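Local coordinates for RV1873 (Mycobacterium tuberculosis, PDB 2JEK), which is a conserved protein of unknown function, a member of the DUF1810 family that folds as an all-helical, right-handed superhelix, at residues A[23-26]-A[27-31]. Residues are numbered along the deposited sequence; the frame is centred on the assembly and turned at random.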
loop_
_atom_site.group_PDB
_atom_site.type_symbol
_atom_site.label_atom_id
_atom_site.label_comp_id
_atom_site.label_asym_id
_atom_site.label_seq_id
_atom_site.Cartn_x
_atom_site.Cartn_y
_atom_site.Cartn_z
ATOM N N SER A 23 -11.250 -8.341 -8.232
ATOM C CA SER A 23 -10.268 -9.426 -8.264
ATOM C C SER A 23 -9.221 -9.240 -7.161
ATOM O O SER A 23 -8.742 -10.205 -6.576
ATOM C CB SER A 23 -9.619 -9.536 -9.649
ATOM O OG SER A 23 -8.799 -8.427 -9.961
ATOM N N VAL A 24 -8.871 -7.989 -6.878
ATOM C CA VAL A 24 -7.955 -7.685 -5.783
ATOM C C VAL A 24 -8.493 -8.227 -4.468
ATOM O O VAL A 24 -7.794 -8.953 -3.746
ATOM C CB VAL A 24 -7.749 -6.167 -5.654
ATOM C CG1 VAL A 24 -6.927 -5.831 -4.391
ATOM C CG2 VAL A 24 -7.073 -5.630 -6.892
ATOM N N VAL A 25 -9.738 -7.865 -4.167
ATOM C CA VAL A 25 -10.427 -8.311 -2.958
ATOM C C VAL A 25 -10.486 -9.836 -2.886
ATOM O O VAL A 25 -10.179 -10.418 -1.839
ATOM C CB VAL A 25 -11.834 -7.650 -2.849
ATOM C CG1 VAL A 25 -12.698 -8.317 -1.792
ATOM C CG2 VAL A 25 -11.673 -6.162 -2.532
ATOM N N GLU A 26 -10.815 -10.481 -4.005
ATOM C CA GLU A 26 -10.905 -11.938 -4.011
ATOM C C GLU A 26 -9.542 -12.584 -3.775
ATOM O O GLU A 26 -9.432 -13.549 -3.021
ATOM C CB GLU A 26 -11.550 -12.458 -5.304
ATOM C CG GLU A 26 -12.969 -11.913 -5.583
ATOM C CD GLU A 26 -14.064 -12.564 -4.740
ATOM O OE1 GLU A 26 -13.745 -13.383 -3.856
ATOM O OE2 GLU A 26 -15.253 -12.248 -4.974
ATOM N N GLU A 27 -8.497 -12.034 -4.391
ATOM C CA GLU A 27 -7.140 -12.551 -4.230
ATOM C C GLU A 27 -6.649 -12.396 -2.798
ATOM O O GLU A 27 -6.035 -13.313 -2.239
ATOM C CB GLU A 27 -6.192 -11.852 -5.214
ATOM C CG GLU A 27 -6.394 -12.382 -6.615
ATOM C CD GLU A 27 -5.764 -11.556 -7.690
ATOM O OE1 GLU A 27 -4.767 -10.848 -7.417
ATOM O OE2 GLU A 27 -6.261 -11.652 -8.833
ATOM N N LEU A 28 -6.920 -11.240 -2.198
ATOM C CA LEU A 28 -6.505 -11.014 -0.821
ATOM C C LEU A 28 -7.343 -11.825 0.170
ATOM O O LEU A 28 -6.793 -12.337 1.147
ATOM C CB LEU A 28 -6.513 -9.524 -0.488
ATOM C CG LEU A 28 -5.548 -8.658 -1.310
ATOM C CD1 LEU A 28 -5.689 -7.205 -0.856
ATOM C CD2 LEU A 28 -4.086 -9.133 -1.217
ATOM N N ARG A 29 -8.653 -11.948 -0.086
ATOM C CA ARG A 29 -9.517 -12.847 0.708
ATOM C C ARG A 29 -8.983 -14.280 0.702
ATOM O O ARG A 29 -9.055 -14.973 1.722
ATOM C CB ARG A 29 -10.966 -12.839 0.201
ATOM C CG ARG A 29 -11.775 -11.608 0.585
ATOM C CD ARG A 29 -13.218 -11.664 0.078
ATOM N NE ARG A 29 -13.963 -10.446 0.417
ATOM C CZ ARG A 29 -15.198 -10.169 0.002
ATOM N NH1 ARG A 29 -15.856 -11.024 -0.781
ATOM N NH2 ARG A 29 -15.785 -9.029 0.367
ATOM N N ALA A 30 -8.461 -14.717 -0.444
ATOM C CA ALA A 30 -7.936 -16.080 -0.609
ATOM C C ALA A 30 -6.484 -16.231 -0.141
ATOM O O ALA A 30 -5.947 -17.343 -0.092
ATOM C CB ALA A 30 -8.079 -16.536 -2.066
ATOM N N GLY A 31 -5.832 -15.117 0.178
ATOM C CA GLY A 31 -4.462 -15.146 0.677
ATOM C C GLY A 31 -3.329 -15.250 -0.340
ATOM O O GLY A 31 -2.214 -15.659 0.001
HETATM O O HOH W 1 -6.202 -9.389 -10.246
HETATM O O HOH W 2 -15.506 -13.802 -2.020
#
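The amides of E27, L28, R29 and A30 bond back to the carbonyl oxygens of S23, V24, V25 and E26, the i to i+4 pattern of an alpha helix. L28 N to V24 O is 2.9 Å; the A30 N to E26 O bond is more bent than the other three, with an N-H...O angle of 143°. The helix closes in a Schellman motif, where G31 takes a positive phi of 82° and its N bonds to L28 O.

R29 runs alongside V25. Its chain is extended from CG to NE, which lays the guanidinium against the valine's CG1. V25 CG1 lies over one face of that group, offset toward its rim, 3.3 Å from R29 NE. V25 chi1 of 167° sets CG1 beside the carbonyl carbon, on the side of the following turn. A water in the guanidinium plane accepts from R29 NH1 and donates to E26 OE1 at 2.6 Å. E26 OE2, in a salt bridge with R22, lies 4.4 Å from R29 NH1, well out of that plane, so any attraction is between charges alone. The extended E27 chain runs back past S23, its CG 3.2 Å from S23 O. A second water donates to both S23 OG and E27 OE2, at 2.8 Å from S23 OG. S23 OG also bonds to V20 O, and E27 OE1 takes bonds from R34 N, G35 N and W37 NE1, tying the helix to the loop that follows.

V24 CG1 and L28 CD1 pack side by side at 4.0 Å on the buried face. Both residues touch W37, L28 also touches F97, and helix 21-29 rests on helix 74-87 through V25 on E80, L28 on C81 and L84, and R29 on L84.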